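Local coordinates for selenium-binding protein (Sulfolobus tokodaii, PDB 2ECE) that is of unestablished function but belongs to the selenium-binding protein family of beta-propellers and may, like that family, bind selenium, at residues G136-H141 with I152-E158; E161-G165 with R184-A190; K179-R184 with W233-K239; W195-N199 with P262-M266. The contacts are given in a common frame with arbitrary orientation. Numbering follows the deposited sequence.

Overall arrangement
The four contacts follow the chain through three consecutive blades of a beta-propeller, sheets of antiparallel strands arranged in a ring. Contact 1 is the most buried and works within one blade, through backbone hydrogen bonds of paired strands. Contact 2, about 10 Å away between centres, joins a loop of that blade to the linker leading to the next, with glycines and a cis-proline under a tyrosine. Contact 3 shares Arg184 with it and ties the same linker to the next blade by tryptophans and an arginine. Contact 4, about 17 Å from contact 3 between centres, links that blade to a third through an asparagine side chain. Contacts 2, 3 and 4 are only partly buried.

Contact 1. Residues G136-H141 with I152-E158; sequences GYSRLH and ISALGNE
The shortest bond between these antiparallel segments runs from Ser138 OG, rotamer p, to Asn157 O (2.7 Å); beside it are three strong backbone hydrogen bonds, His141 N to Ser153 O (2.8 Å), Leu155 N to Arg139 O (2.9 Å) and Ser138 N to Gly156 O (2.9 Å). The return bond from Gly156 N to Ser138 O is weak at 3.3 Å. Ser138 and Gly156 thus form a hydrogen-bonded pair, whereas Leu140 faces Ala154 in a non-hydrogen-bonded pair with CA atoms 4.3 Å apart. The chain turns a corner at Arg139, with positive phi (66/78), and on the other segment at Leu155 and Gly156, so the pairing bends as it leaves the hairpin of strands 140-145 and 150-154. Ser138 OG also accepts from Arg139 NH1 (3.0 Å). A water links Arg139 NH1 (3.0 Å) to Glu158 O (3.1 Å), while Arg139 NE makes a salt bridge with Glu214. On the apolar side, Leu140 CG meets Ile152 CG2 at 3.8 Å and Leu140 CD1 meets Ala154 CB at 3.9 Å. Tyr137, rotamer m, brings CB to 3.5 Å from Ala154 CB and sends its hydroxyl to Glu181 and Arg184. The Leu140-Ala154 end is the pairing of the first two strands of a propeller blade; beyond the corner, Ser138 bonds directly and Arg139 through a water, so side-chain polarity supplements the backbone pairing.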
# COMPACT_ATOMS: atom_id res chain seq x y z
N GLY A 136 12.88 18.20 -4.23
CA GLY A 136 12.35 19.13 -3.24
C GLY A 136 11.35 18.44 -2.32
O GLY A 136 10.61 19.11 -1.59
N TYR A 137 11.31 17.11 -2.36
CA TYR A 137 10.40 16.32 -1.54
C TYR A 137 11.14 15.42 -0.55
O TYR A 137 12.31 15.06 -0.77
CB TYR A 137 9.51 15.42 -2.41
CG TYR A 137 8.49 16.12 -3.27
CD1 TYR A 137 7.68 17.13 -2.75
CD2 TYR A 137 8.27 15.72 -4.59
CE1 TYR A 137 6.68 17.73 -3.52
CE2 TYR A 137 7.27 16.31 -5.37
CZ TYR A 137 6.48 17.31 -4.82
OH TYR A 137 5.48 17.88 -5.57
N SER A 138 10.46 15.03 0.52
CA SER A 138 11.04 14.14 1.52
C SER A 138 9.96 13.19 2.04
O SER A 138 8.76 13.46 1.90
CB SER A 138 11.66 14.94 2.68
OG SER A 138 10.67 15.57 3.47
N ARG A 139 10.40 12.08 2.65
CA ARG A 139 9.51 11.05 3.20
C ARG A 139 8.76 10.36 2.06
O ARG A 139 7.58 10.64 1.82
CB ARG A 139 8.54 11.65 4.22
CG ARG A 139 9.15 11.93 5.60
CD ARG A 139 10.02 13.19 5.62
NE ARG A 139 10.38 13.56 6.99
CZ ARG A 139 10.86 14.75 7.36
NH1 ARG A 139 11.06 15.71 6.47
NH2 ARG A 139 11.14 14.98 8.64
N LEU A 140 9.46 9.46 1.38
CA LEU A 140 8.93 8.75 0.22
C LEU A 140 8.04 7.57 0.57
O LEU A 140 8.39 6.73 1.41
CB LEU A 140 10.09 8.30 -0.67
CG LEU A 140 10.62 9.37 -1.63
CD1 LEU A 140 10.85 10.70 -0.91
CD2 LEU A 140 11.91 8.85 -2.25
N HIS A 141 6.88 7.52 -0.09
CA HIS A 141 5.88 6.50 0.18
C HIS A 141 5.64 5.48 -0.94
O HIS A 141 6.31 4.45 -1.02
CB HIS A 141 4.57 7.21 0.55
CG HIS A 141 3.50 6.29 1.05
ND1 HIS A 141 3.41 5.90 2.37
CD2 HIS A 141 2.46 5.69 0.42
CE1 HIS A 141 2.37 5.09 2.53
NE2 HIS A 141 1.78 4.95 1.35
N ILE A 152 7.23 8.10 -7.65
CA ILE A 152 7.25 7.89 -6.21
C ILE A 152 6.60 9.06 -5.49
O ILE A 152 6.97 10.20 -5.73
CB ILE A 152 8.70 7.74 -5.68
CG1 ILE A 152 9.43 6.65 -6.48
CG2 ILE A 152 8.68 7.41 -4.20
CD1 ILE A 152 10.90 6.51 -6.12
N SER A 153 5.65 8.78 -4.62
CA SER A 153 4.99 9.85 -3.88
C SER A 153 5.80 10.21 -2.64
O SER A 153 6.58 9.40 -2.14
CB SER A 153 3.57 9.44 -3.49
OG SER A 153 3.59 8.36 -2.58
N ALA A 154 5.61 11.44 -2.15
CA ALA A 154 6.32 11.91 -0.97
C ALA A 154 5.37 12.72 -0.09
O ALA A 154 4.56 13.50 -0.59
CB ALA A 154 7.53 12.76 -1.38
N LEU A 155 5.47 12.54 1.22
CA LEU A 155 4.60 13.21 2.18
C LEU A 155 4.77 14.73 2.32
O LEU A 155 3.82 15.43 2.65
CB LEU A 155 4.74 12.56 3.55
CG LEU A 155 3.78 11.45 4.00
CD1 LEU A 155 3.28 10.63 2.83
CD2 LEU A 155 4.48 10.59 5.04
N GLY A 156 5.97 15.25 2.09
CA GLY A 156 6.15 16.68 2.24
C GLY A 156 7.35 17.27 1.51
O GLY A 156 7.98 16.58 0.71
N ASN A 157 7.64 18.54 1.77
CA ASN A 157 8.79 19.19 1.15
C ASN A 157 10.04 18.86 1.97
O ASN A 157 9.96 18.14 2.97
CB ASN A 157 8.60 20.71 1.07
CG ASN A 157 8.39 21.35 2.43
OD1 ASN A 157 8.59 20.73 3.47
ND2 ASN A 157 7.98 22.61 2.42
N GLU A 158 11.19 19.39 1.57
CA GLU A 158 12.42 19.09 2.30
C GLU A 158 12.41 19.48 3.77
O GLU A 158 13.18 18.93 4.55
CB GLU A 158 13.65 19.68 1.59
CG GLU A 158 13.61 21.16 1.22
CD GLU A 158 12.85 21.44 -0.07
OE1 GLU A 158 11.64 21.75 0.00
OE2 GLU A 158 13.46 21.35 -1.15
O HOH W 1 13.07 17.67 7.43

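Contact 2. Residues E161-G165 with R184-A190; sequences EGPGG and RGDQYLA
Arg184 opens a type II' turn through Gln187, closed by Gln187 N to Arg184 O (2.9 Å), with Gly185 at positive phi (55/-133). The Arg184 side chain, chi1 p and chi2 t, runs back so that Pro163 CB lies over one face of its guanidinium, 3.6 Å from Arg184 CZ; its NH2 is hydrogen-bonded to the hydroxyl of Tyr137. Tyr188 buries the largest area of any residue here. Tyr188 O accepts Gly164 N (2.8 Å), and the ring, chi1 t, covers Pro163, after a cis peptide bond: Pro163 CA stands 4.2 Å from the Tyr188 ring centroid, a CH-pi contact over the face. Gly162 N gives a weak bond to Tyr188 OH (3.0 Å), and a CB on Gly162 would clash with that ring. A water joins Tyr188 OH (2.6 Å) to Glu161 OE2 (2.6 Å). Farther on, Ala190 CB packs 3.8 Å from Gly165 N. The contact thus sets the loop between strands 150-154 and 165-169 against the linker from strand 176-179 to strand 193-196 of the next blade.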
# COMPACT_ATOMS: atom_id res chain seq x y z
N GLU A 161 7.24 19.99 5.82
CA GLU A 161 5.93 20.61 5.66
C GLU A 161 5.45 20.22 4.26
O GLU A 161 5.80 19.15 3.77
CB GLU A 161 6.02 22.14 5.80
CG GLU A 161 6.46 22.61 7.19
CD GLU A 161 5.54 22.14 8.30
OE1 GLU A 161 6.01 21.93 9.44
OE2 GLU A 161 4.33 21.98 8.05
N GLY A 162 4.65 21.07 3.62
CA GLY A 162 4.16 20.76 2.29
C GLY A 162 4.45 21.86 1.29
O GLY A 162 5.04 22.88 1.66
N PRO A 163 4.02 21.73 0.03
CA PRO A 163 3.27 20.59 -0.53
C PRO A 163 4.10 19.32 -0.66
O PRO A 163 5.31 19.37 -0.83
CB PRO A 163 2.83 21.10 -1.90
CG PRO A 163 2.88 22.61 -1.77
CD PRO A 163 4.14 22.80 -0.97
N GLY A 164 3.42 18.19 -0.56
CA GLY A 164 4.09 16.92 -0.76
C GLY A 164 3.73 16.65 -2.20
O GLY A 164 3.11 17.51 -2.85
N GLY A 165 4.07 15.48 -2.73
CA GLY A 165 3.72 15.23 -4.12
C GLY A 165 4.35 14.00 -4.71
O GLY A 165 4.63 13.04 -4.01
N ARG A 184 -0.16 22.19 -9.77
CA ARG A 184 -0.85 21.44 -8.71
C ARG A 184 -2.13 22.07 -8.16
O ARG A 184 -2.74 21.51 -7.25
CB ARG A 184 0.11 21.20 -7.54
CG ARG A 184 0.45 22.44 -6.71
CD ARG A 184 1.79 22.25 -6.02
NE ARG A 184 1.90 20.90 -5.50
CZ ARG A 184 3.03 20.21 -5.41
NH1 ARG A 184 4.19 20.74 -5.79
NH2 ARG A 184 2.98 18.97 -4.95
N GLY A 185 -2.54 23.21 -8.70
CA GLY A 185 -3.74 23.85 -8.20
C GLY A 185 -3.58 24.03 -6.70
O GLY A 185 -2.52 24.49 -6.25
N ASP A 186 -4.59 23.68 -5.91
CA ASP A 186 -4.46 23.84 -4.47
C ASP A 186 -4.15 22.54 -3.73
O ASP A 186 -4.36 22.43 -2.53
CB ASP A 186 -5.71 24.51 -3.88
CG ASP A 186 -6.94 23.62 -3.91
OD1 ASP A 186 -7.96 24.05 -3.33
OD2 ASP A 186 -6.90 22.52 -4.50
N GLN A 187 -3.62 21.55 -4.45
CA GLN A 187 -3.24 20.30 -3.81
C GLN A 187 -2.03 20.61 -2.93
O GLN A 187 -1.10 21.30 -3.37
CB GLN A 187 -2.88 19.24 -4.85
CG GLN A 187 -2.19 17.99 -4.27
CD GLN A 187 -0.68 18.13 -4.22
OE1 GLN A 187 -0.04 17.72 -3.24
NE2 GLN A 187 -0.10 18.69 -5.27
N TYR A 188 -2.04 20.13 -1.70
CA TYR A 188 -0.94 20.39 -0.77
C TYR A 188 -0.51 19.09 -0.08
O TYR A 188 0.69 18.77 -0.02
CB TYR A 188 -1.39 21.45 0.24
CG TYR A 188 -0.36 21.85 1.26
CD1 TYR A 188 -0.29 21.20 2.50
CD2 TYR A 188 0.53 22.90 1.02
CE1 TYR A 188 0.64 21.59 3.46
CE2 TYR A 188 1.46 23.30 1.98
CZ TYR A 188 1.51 22.64 3.20
OH TYR A 188 2.42 23.02 4.15
N LEU A 189 -1.48 18.35 0.44
CA LEU A 189 -1.22 17.08 1.11
C LEU A 189 -1.05 15.96 0.08
O LEU A 189 -1.43 16.11 -1.08
CB LEU A 189 -2.37 16.75 2.05
CG LEU A 189 -2.25 16.99 3.56
CD1 LEU A 189 -1.25 18.08 3.89
CD2 LEU A 189 -3.64 17.31 4.10
N ALA A 190 -0.48 14.84 0.51
CA ALA A 190 -0.28 13.70 -0.38
C ALA A 190 -0.21 12.42 0.44
O ALA A 190 -0.25 12.46 1.67
CB ALA A 190 1.04 13.87 -1.16
O HOH W 2 2.24 22.02 6.55

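Contact 3. Residues K179-R184 with W233-K239; sequences KWEIDR and WDLRKRK
One carbonyl, Arg238 O, accepts two successive amides, Ile182 N at 3.0 Å and Asp183 N at 3.3 Å, from the linker that joins two blades of the propeller. Arg238 has positive phi (55/45) and belongs with Lys239 to a G1 beta bulge opposite Asp234, in the turn between strands 229-234 and 239-245; Asp234 OD1 takes Lys237 N (3.1 Å) in an Asx motif. The Arg238 side chain, chi1 m and chi2 t, carries its guanidinium back along the linker: NE bonds to Trp180 O (2.7 Å) and NH2 to Lys179 O (3.3 Å), with Ile182 CG1 over one guanidinium face. Trp180, chi1 t, holds Arg238 CB over its indole and lies obliquely to Trp233, chi1 m, their six-membered rings 5.0 Å apart between centroids with planes at 58°. Arg184 CB and Glu181 CG also pack on Trp233. Asp183 and Lys239 make a single backbone bridge, CA to CA 4.7 Å. A water accepts from Trp180 NE1 at 2.8 Å and donates to Leu235 O at 2.7 Å.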
# COMPACT_ATOMS: atom_id res chain seq x y z
N LYS A 179 10.25 16.92 -9.67
CA LYS A 179 8.81 16.92 -9.41
C LYS A 179 8.02 16.58 -10.65
O LYS A 179 8.37 16.98 -11.76
CB LYS A 179 8.35 18.31 -8.92
CG LYS A 179 8.68 18.66 -7.49
CD LYS A 179 7.87 19.89 -7.06
CE LYS A 179 8.23 20.34 -5.66
NZ LYS A 179 9.68 20.68 -5.60
N TRP A 180 6.94 15.83 -10.46
CA TRP A 180 6.08 15.47 -11.58
C TRP A 180 5.08 16.60 -11.88
O TRP A 180 4.73 16.83 -13.04
CB TRP A 180 5.29 14.20 -11.26
CG TRP A 180 4.21 13.91 -12.25
CD1 TRP A 180 4.35 13.44 -13.52
CD2 TRP A 180 2.80 14.11 -12.05
NE1 TRP A 180 3.12 13.32 -14.13
CE2 TRP A 180 2.16 13.73 -13.24
CE3 TRP A 180 2.03 14.57 -10.97
CZ2 TRP A 180 0.76 13.79 -13.40
CZ3 TRP A 180 0.64 14.63 -11.12
CH2 TRP A 180 0.03 14.24 -12.33
N GLU A 181 4.64 17.28 -10.83
CA GLU A 181 3.66 18.36 -10.97
C GLU A 181 4.13 19.60 -11.71
O GLU A 181 5.20 20.14 -11.42
CB GLU A 181 3.15 18.81 -9.59
CG GLU A 181 2.54 17.73 -8.70
CD GLU A 181 3.60 16.90 -7.99
OE1 GLU A 181 4.79 17.26 -8.08
OE2 GLU A 181 3.23 15.90 -7.34
N ILE A 182 3.31 20.05 -12.66
CA ILE A 182 3.60 21.26 -13.41
C ILE A 182 2.64 22.33 -12.87
O ILE A 182 3.02 23.48 -12.68
CB ILE A 182 3.38 21.06 -14.93
CG1 ILE A 182 4.54 20.27 -15.53
CG2 ILE A 182 3.28 22.42 -15.64
CD1 ILE A 182 5.88 20.99 -15.43
N ASP A 183 1.40 21.91 -12.60
CA ASP A 183 0.37 22.80 -12.06
C ASP A 183 -0.46 22.01 -11.05
O ASP A 183 -1.37 21.28 -11.43
CB ASP A 183 -0.55 23.30 -13.19
CG ASP A 183 -1.63 24.25 -12.70
OD1 ASP A 183 -1.84 24.33 -11.47
OD2 ASP A 183 -2.28 24.90 -13.54
N ARG A 184 -0.16 22.19 -9.77
CA ARG A 184 -0.85 21.44 -8.71
C ARG A 184 -2.13 22.07 -8.16
O ARG A 184 -2.74 21.51 -7.25
CB ARG A 184 0.11 21.20 -7.54
CG ARG A 184 0.45 22.44 -6.71
CD ARG A 184 1.79 22.25 -6.02
NE ARG A 184 1.90 20.90 -5.50
CZ ARG A 184 3.03 20.21 -5.41
NH1 ARG A 184 4.19 20.74 -5.79
NH2 ARG A 184 2.98 18.97 -4.95
N TRP A 233 -5.93 14.30 -11.91
CA TRP A 233 -4.97 15.01 -12.75
C TRP A 233 -4.94 14.53 -14.19
O TRP A 233 -5.30 13.40 -14.50
CB TRP A 233 -3.55 14.85 -12.22
CG TRP A 233 -3.34 15.11 -10.78
CD1 TRP A 233 -3.86 14.41 -9.73
CD2 TRP A 233 -2.46 16.08 -10.22
NE1 TRP A 233 -3.35 14.88 -8.55
CE2 TRP A 233 -2.49 15.91 -8.82
CE3 TRP A 233 -1.64 17.08 -10.77
CZ2 TRP A 233 -1.73 16.71 -7.95
CZ3 TRP A 233 -0.89 17.88 -9.90
CH2 TRP A 233 -0.94 17.68 -8.51
N ASP A 234 -4.47 15.42 -15.07
CA ASP A 234 -4.27 15.12 -16.48
C ASP A 234 -2.85 14.54 -16.43
O ASP A 234 -1.89 15.28 -16.21
CB ASP A 234 -4.27 16.42 -17.29
CG ASP A 234 -4.07 16.19 -18.78
OD1 ASP A 234 -3.35 15.24 -19.15
OD2 ASP A 234 -4.64 16.97 -19.58
N LEU A 235 -2.72 13.23 -16.60
CA LEU A 235 -1.43 12.56 -16.53
C LEU A 235 -0.40 13.15 -17.49
O LEU A 235 0.78 13.31 -17.16
CB LEU A 235 -1.60 11.07 -16.85
CG LEU A 235 -0.77 10.02 -16.10
CD1 LEU A 235 -0.48 8.88 -17.05
CD2 LEU A 235 0.53 10.60 -15.56
N ARG A 236 -0.86 13.48 -18.69
CA ARG A 236 0.02 14.03 -19.71
C ARG A 236 0.48 15.46 -19.46
O ARG A 236 1.67 15.74 -19.54
CB ARG A 236 -0.68 13.96 -21.05
CG ARG A 236 0.14 14.53 -22.14
CD ARG A 236 -0.71 14.70 -23.34
NE ARG A 236 0.14 14.85 -24.50
CZ ARG A 236 -0.14 15.67 -25.49
NH1 ARG A 236 -1.25 16.40 -25.46
NH2 ARG A 236 0.73 15.80 -26.48
N LYS A 237 -0.46 16.35 -19.18
CA LYS A 237 -0.12 17.74 -18.94
C LYS A 237 0.39 17.98 -17.52
O LYS A 237 0.81 19.09 -17.19
CB LYS A 237 -1.33 18.65 -19.21
CG LYS A 237 -1.75 18.74 -20.68
CD LYS A 237 -0.65 19.35 -21.55
CE LYS A 237 -1.22 19.92 -22.86
NZ LYS A 237 -1.91 21.22 -22.65
N ARG A 238 0.36 16.94 -16.68
CA ARG A 238 0.86 17.04 -15.31
C ARG A 238 0.18 18.19 -14.57
O ARG A 238 0.83 18.96 -13.86
CB ARG A 238 2.38 17.23 -15.36
CG ARG A 238 3.07 16.08 -16.11
CD ARG A 238 4.44 16.46 -16.65
NE ARG A 238 5.43 16.74 -15.61
CZ ARG A 238 6.65 17.19 -15.87
NH1 ARG A 238 7.03 17.40 -17.12
NH2 ARG A 238 7.50 17.43 -14.88
N LYS A 239 -1.14 18.27 -14.73
CA LYS A 239 -1.94 19.33 -14.14
C LYS A 239 -3.13 18.79 -13.34
O LYS A 239 -3.80 17.85 -13.77
CB LYS A 239 -2.39 20.25 -15.28
CG LYS A 239 -3.44 21.30 -14.96
CD LYS A 239 -3.48 22.38 -16.05
CE LYS A 239 -3.68 21.80 -17.46
NZ LYS A 239 -2.44 21.81 -18.31
O HOH W 3 3.21 12.17 -16.68

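Contact 4. Residues W195-N199 with P262-M266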
# COMPACT_ATOMS: atom_id res chain seq x y z
N TRP A 195 -3.14 5.44 -11.40
CA TRP A 195 -3.62 6.01 -12.64
C TRP A 195 -4.42 5.04 -13.50
O TRP A 195 -4.55 3.85 -13.20
CB TRP A 195 -2.40 6.50 -13.44
CG TRP A 195 -1.26 5.46 -13.50
CD1 TRP A 195 -1.38 4.12 -13.77
CD2 TRP A 195 0.16 5.68 -13.29
NE1 TRP A 195 -0.15 3.50 -13.74
CE2 TRP A 195 0.81 4.43 -13.45
CE3 TRP A 195 0.93 6.81 -12.98
CZ2 TRP A 195 2.20 4.29 -13.31
CZ3 TRP A 195 2.33 6.66 -12.84
CH2 TRP A 195 2.94 5.40 -13.00
N ASN A 196 -4.97 5.59 -14.58
CA ASN A 196 -5.67 4.83 -15.60
C ASN A 196 -4.86 5.36 -16.78
O ASN A 196 -5.07 6.48 -17.24
CB ASN A 196 -7.13 5.26 -15.75
CG ASN A 196 -7.83 4.49 -16.86
OD1 ASN A 196 -7.37 4.48 -18.00
ND2 ASN A 196 -8.94 3.84 -16.53
N LEU A 197 -3.92 4.55 -17.24
CA LEU A 197 -3.02 4.98 -18.31
C LEU A 197 -3.63 5.36 -19.66
O LEU A 197 -3.34 6.42 -20.18
CB LEU A 197 -1.92 3.93 -18.51
CG LEU A 197 -0.99 3.80 -17.28
CD1 LEU A 197 -0.07 2.60 -17.44
CD2 LEU A 197 -0.19 5.07 -17.11
N PRO A 198 -4.51 4.52 -20.23
CA PRO A 198 -5.08 4.89 -21.53
C PRO A 198 -5.92 6.16 -21.50
O PRO A 198 -5.98 6.91 -22.48
CB PRO A 198 -5.89 3.65 -21.92
CG PRO A 198 -5.15 2.53 -21.21
CD PRO A 198 -4.91 3.15 -19.85
N ASN A 199 -6.57 6.41 -20.37
CA ASN A 199 -7.41 7.60 -20.22
C ASN A 199 -6.60 8.79 -19.73
O ASN A 199 -7.12 9.89 -19.56
CB ASN A 199 -8.56 7.29 -19.28
CG ASN A 199 -9.59 6.40 -19.92
OD1 ASN A 199 -10.43 6.88 -20.69
ND2 ASN A 199 -9.53 5.10 -19.65
N PRO A 262 -8.73 -1.20 -17.74
CA PRO A 262 -8.60 0.21 -18.12
C PRO A 262 -9.79 0.85 -18.82
O PRO A 262 -9.82 2.08 -18.98
CB PRO A 262 -7.34 0.20 -18.99
CG PRO A 262 -7.45 -1.11 -19.69
CD PRO A 262 -7.84 -2.05 -18.55
N THR A 263 -10.77 0.05 -19.24
CA THR A 263 -11.94 0.62 -19.90
C THR A 263 -12.89 1.16 -18.84
O THR A 263 -13.86 1.85 -19.15
CB THR A 263 -12.70 -0.42 -20.77
OG1 THR A 263 -13.20 -1.47 -19.94
CG2 THR A 263 -11.78 -1.01 -21.81
N LYS A 264 -12.59 0.85 -17.59
CA LYS A 264 -13.41 1.30 -16.47
C LYS A 264 -12.80 2.53 -15.82
O LYS A 264 -11.68 2.48 -15.30
CB LYS A 264 -13.52 0.19 -15.43
CG LYS A 264 -14.06 -1.13 -15.95
CD LYS A 264 -15.57 -1.08 -16.11
CE LYS A 264 -16.15 -2.46 -16.43
NZ LYS A 264 -15.80 -2.93 -17.80
N LEU A 265 -13.53 3.63 -15.80
CA LEU A 265 -12.97 4.82 -15.19
C LEU A 265 -13.46 5.03 -13.78
O LEU A 265 -14.17 5.98 -13.48
CB LEU A 265 -13.24 6.05 -16.03
CG LEU A 265 -12.19 6.07 -17.14
CD1 LEU A 265 -12.79 5.53 -18.42
CD2 LEU A 265 -11.68 7.49 -17.30
N MET A 266 -13.04 4.11 -12.92
CA MET A 266 -13.41 4.15 -11.53
C MET A 266 -12.41 3.36 -10.70
O MET A 266 -11.54 2.66 -11.21
CB MET A 266 -14.81 3.57 -11.35
CG MET A 266 -14.98 2.17 -11.93
SD MET A 266 -16.63 1.51 -11.58
CE MET A 266 -17.61 2.55 -12.67
O HOH W 4 -9.65 3.99 -13.33
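An Asx motif at the end of strand 193-196 makes this junction between two neighbouring propeller blades, where the turn that follows the strand meets the loop leading into strand 266-274. Asn196 OD1 accepts Asn199 N at 3.2 Å, closing the motif over Leu197 and Pro198, and also receives Asn199 ND2 at 2.8 Å. With its oxygen occupied in this way, the amide of Asn196, on a t rotamer, points its nitrogen across the gap: Asn196 ND2 donates to Pro262 O at 3.1 Å, and to a water at 3.3 Å that in turn reaches Met266 O at 3.1 Å. Asn199 ND2 comes within 3.1 Å of the same Pro262 O. Packing lies alongside. Pro198 CG meets Pro262 CB at 3.9 Å, and Leu265, the centre of an inverse gamma turn, packs against the Asn199 amide, with Leu265 CD1 3.5 Å from Asn199 ND2. Leu265 also packs on Tyr287 of strand 280-288, in the third blade of this set. The two backbones stay apart, the nearest CA atoms, those of Asn196 and Pro262, being 6.0 Å from each other. The blades are therefore joined here by a side-chain amide whose oxygen shapes its own turn while its nitrogen serves a carbonyl of the other loop.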